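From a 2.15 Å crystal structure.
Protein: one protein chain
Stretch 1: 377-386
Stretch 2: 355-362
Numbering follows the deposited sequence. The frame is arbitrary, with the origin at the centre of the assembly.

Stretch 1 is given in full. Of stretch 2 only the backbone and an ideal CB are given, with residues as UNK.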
# COMPACT_ATOMS: atom_id res chain seq x y z
N PRO A 377 -1.73 14.42 -23.07
CA PRO A 377 -0.50 14.81 -23.78
C PRO A 377 0.20 16.00 -23.11
O PRO A 377 1.38 16.25 -23.39
CB PRO A 377 -1.01 15.18 -25.18
CG PRO A 377 -2.41 15.67 -24.94
CD PRO A 377 -2.95 14.84 -23.79
N VAL A 378 -0.51 16.71 -22.24
CA VAL A 378 -0.02 17.94 -21.61
C VAL A 378 0.63 17.60 -20.27
O VAL A 378 -0.04 17.16 -19.33
CB VAL A 378 -1.17 18.94 -21.44
CG1 VAL A 378 -2.38 18.25 -20.84
CG2 VAL A 378 -0.72 20.10 -20.58
N VAL A 379 1.94 17.81 -20.16
CA VAL A 379 2.67 17.56 -18.93
C VAL A 379 3.28 18.87 -18.45
O VAL A 379 3.76 19.68 -19.25
CB VAL A 379 3.74 16.47 -19.10
CG1 VAL A 379 3.18 15.29 -19.90
CG2 VAL A 379 5.00 17.01 -19.75
N VAL A 380 3.25 19.08 -17.13
CA VAL A 380 3.76 20.29 -16.52
C VAL A 380 4.84 19.92 -15.50
O VAL A 380 4.91 18.79 -15.01
CB VAL A 380 2.65 21.11 -15.86
CG1 VAL A 380 1.51 21.41 -16.86
CG2 VAL A 380 2.10 20.35 -14.69
N ASP A 381 5.69 20.90 -15.21
CA ASP A 381 6.68 20.78 -14.14
C ASP A 381 6.00 20.77 -12.78
O ASP A 381 4.88 21.24 -12.61
CB ASP A 381 7.68 21.94 -14.21
CG ASP A 381 8.79 21.70 -15.22
OD1 ASP A 381 9.02 20.53 -15.60
OD2 ASP A 381 9.44 22.69 -15.62
N LEU A 382 6.73 20.24 -11.78
CA LEU A 382 6.21 20.17 -10.41
C LEU A 382 5.68 21.52 -9.93
O LEU A 382 4.59 21.59 -9.36
CB LEU A 382 7.31 19.66 -9.48
CG LEU A 382 7.07 19.68 -7.97
CD1 LEU A 382 6.01 18.68 -7.57
CD2 LEU A 382 8.36 19.31 -7.26
N VAL A 383 6.43 22.61 -10.17
CA VAL A 383 6.00 23.91 -9.65
C VAL A 383 4.87 24.55 -10.43
O VAL A 383 4.31 25.56 -9.98
CB VAL A 383 7.16 24.92 -9.63
CG1 VAL A 383 8.31 24.39 -8.78
CG2 VAL A 383 7.63 25.22 -11.05
N ASP A 384 4.52 24.00 -11.60
CA ASP A 384 3.48 24.56 -12.46
C ASP A 384 2.15 23.84 -12.33
O ASP A 384 1.21 24.13 -13.09
CB ASP A 384 3.94 24.52 -13.91
CG ASP A 384 5.13 25.38 -14.12
OD1 ASP A 384 5.19 26.45 -13.46
OD2 ASP A 384 6.01 25.00 -14.92
N VAL A 385 2.04 22.90 -11.40
CA VAL A 385 0.80 22.19 -11.17
C VAL A 385 -0.31 23.16 -10.70
O VAL A 385 -0.04 24.21 -10.10
CB VAL A 385 1.15 21.10 -10.13
CG1 VAL A 385 0.47 21.33 -8.80
CG2 VAL A 385 0.99 19.69 -10.72
N LYS A 386 -1.57 22.81 -10.99
CA LYS A 386 -2.73 23.67 -10.72
C LYS A 386 -3.56 23.09 -9.59
O LYS A 386 -3.98 21.93 -9.65
CB LYS A 386 -3.63 23.79 -11.96
CG LYS A 386 -3.18 24.73 -13.04
CD LYS A 386 -4.39 25.41 -13.65
CE LYS A 386 -4.54 25.08 -15.12
NZ LYS A 386 -3.98 26.16 -15.98
N UNK A 355 14.12 13.02 -7.23
CA UNK A 355 13.93 12.74 -8.64
C UNK A 355 13.42 13.98 -9.32
O UNK A 355 13.12 14.98 -8.68
CB UNK A 355 12.97 11.57 -8.85
N UNK A 356 13.35 13.92 -10.65
CA UNK A 356 12.75 14.99 -11.44
C UNK A 356 11.32 14.59 -11.76
O UNK A 356 11.09 13.53 -12.37
CB UNK A 356 13.55 15.26 -12.72
N UNK A 357 10.37 15.43 -11.37
CA UNK A 357 8.96 15.07 -11.32
C UNK A 357 8.17 15.94 -12.28
O UNK A 357 8.13 17.17 -12.13
CB UNK A 357 8.41 15.21 -9.90
N UNK A 358 7.54 15.31 -13.27
CA UNK A 358 6.57 15.98 -14.12
C UNK A 358 5.19 15.41 -13.86
O UNK A 358 5.02 14.40 -13.16
CB UNK A 358 6.94 15.84 -15.60
N UNK A 359 4.18 16.06 -14.42
CA UNK A 359 2.81 15.67 -14.11
C UNK A 359 1.97 15.75 -15.36
O UNK A 359 1.89 16.80 -16.02
CB UNK A 359 2.22 16.55 -13.01
N UNK A 360 1.34 14.64 -15.69
CA UNK A 360 0.46 14.53 -16.83
C UNK A 360 -0.96 14.82 -16.38
O UNK A 360 -1.49 14.13 -15.49
CB UNK A 360 0.56 13.15 -17.48
N UNK A 361 -1.58 15.85 -16.96
CA UNK A 361 -2.98 16.15 -16.67
C UNK A 361 -3.84 14.95 -17.03
O UNK A 361 -3.66 14.33 -18.08
CB UNK A 361 -3.44 17.39 -17.43
N UNK A 362 -4.80 14.63 -16.16
CA UNK A 362 -5.57 13.40 -16.26
C UNK A 362 -6.92 13.62 -16.95
O UNK A 362 -7.29 12.86 -17.84
CB UNK A 362 -5.79 12.81 -14.87

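Stretch 2 is a strand, 356 to 361, antiparallel to strand 379-381.

Position 355 is out of reach of stretch 1. Its phi/psi of 162/172 is a region that glycine enters easily and other residues rarely do. The residue is Gly355.

At position 356 the CA-to-CB bond points sideways, and the ideal CB has nothing of stretch 1 within 5.5 Å. Only a long side chain could get back to stretch 1, where the carboxylate of Asp381 offers an acceptor. A long donor such as Tyr, Arg or Lys would suit. It is Tyr356. Its OH donates a weak hydrogen bond to Asp381 OD1 at 2.7 Å.

At position 357 CB again points sideways, 4.6 Å from Leu382 CB. An apolar residue of almost any size would fit. Phe357 is found, and the end of its side chain leads away. Phe357 O accepts a weak hydrogen bond from Leu382 N at 3.4 Å, and one water bridges the same two atoms.

Position 358 pairs with Asp381, but the side chains diverge. CB lies 3.6 Å from Val380 O. A neutral polar or basic residue would seem the easier choice beside the carboxylate. The residue is Glu358. Its OE2 is 4.4 Å from Asp381 OD1, a close approach of like charges; both atoms have hydrogen-bond partners elsewhere in the structure.

Position 359 forms the hydrogen-bonded pair with Val380. Its N donates to Val380 O and its O accepts from Val380 N, both at 2.9 Å. CB lies on the same face as the Val380 side chain, 4.1 Å from Val385 CG2, and Leu382 offers more apolar surface. A large apolar residue, aromatic or aliphatic, suits. Phe359 has the largest area covered here. Its CE1 is 3.5 Å from Leu382 CD1, and its CG is 4.0 Å from Val385 CG2.

Position 360 pairs with Val379 without hydrogen bonds, the CB atoms on one face. CB is 4.2 Å from Val379 CG1, so Leu, Ile, Val or Met would do. Leu360 places CD1 3.8 Å from Val379 CG1.

At position 361 CB points toward stretch 1, 3.7 Å from Val378 CG1. The backbone N donates to Val378 O at 3.1 Å. Val378 offers a methyl but no charge, so aliphatic or long polar chains fit. Glu361 brings OE1 to 3.0 Å from Val378 CG1, though Val378 is poorly ordered.

Position 362 points away and is unconstrained by stretch 1. It is Val362.

Stretch 2 (355-362) GYFEFLEV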
# COMPACT_ATOMS: atom_id res chain seq x y z
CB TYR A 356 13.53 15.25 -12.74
CG TYR A 356 13.01 16.45 -13.51
CD1 TYR A 356 13.29 17.75 -13.09
CD2 TYR A 356 12.22 16.29 -14.65
CE1 TYR A 356 12.81 18.85 -13.78
CE2 TYR A 356 11.74 17.39 -15.35
CZ TYR A 356 12.04 18.67 -14.91
OH TYR A 356 11.57 19.77 -15.59
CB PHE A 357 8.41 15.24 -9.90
CG PHE A 357 9.11 14.40 -8.87
CD1 PHE A 357 8.96 13.03 -8.86
CD2 PHE A 357 9.90 14.99 -7.91
CE1 PHE A 357 9.60 12.26 -7.91
CE2 PHE A 357 10.52 14.24 -6.95
CZ PHE A 357 10.38 12.86 -6.96
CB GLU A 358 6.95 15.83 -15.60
CG GLU A 358 8.26 16.51 -15.96
CD GLU A 358 8.72 16.14 -17.36
OE1 GLU A 358 9.14 14.98 -17.56
OE2 GLU A 358 8.65 17.02 -18.25
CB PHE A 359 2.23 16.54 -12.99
CG PHE A 359 2.93 16.30 -11.68
CD1 PHE A 359 4.08 16.99 -11.36
CD2 PHE A 359 2.49 15.30 -10.82
CE1 PHE A 359 4.77 16.73 -10.19
CE2 PHE A 359 3.16 15.04 -9.64
CZ PHE A 359 4.30 15.76 -9.33
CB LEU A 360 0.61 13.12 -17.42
CG LEU A 360 -0.23 12.64 -18.59
CD1 LEU A 360 -0.27 13.69 -19.70
CD2 LEU A 360 0.38 11.33 -19.07
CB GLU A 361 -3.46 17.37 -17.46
CG GLU A 361 -2.74 18.67 -17.15
CD GLU A 361 -3.45 19.87 -17.77
OE1 GLU A 361 -4.03 19.73 -18.86
OE2 GLU A 361 -3.41 20.97 -17.16
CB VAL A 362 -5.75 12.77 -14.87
CG1 VAL A 362 -6.88 11.75 -14.89
CG2 VAL A 362 -4.45 12.13 -14.43
O HOH W 1 9.71 19.67 -12.43
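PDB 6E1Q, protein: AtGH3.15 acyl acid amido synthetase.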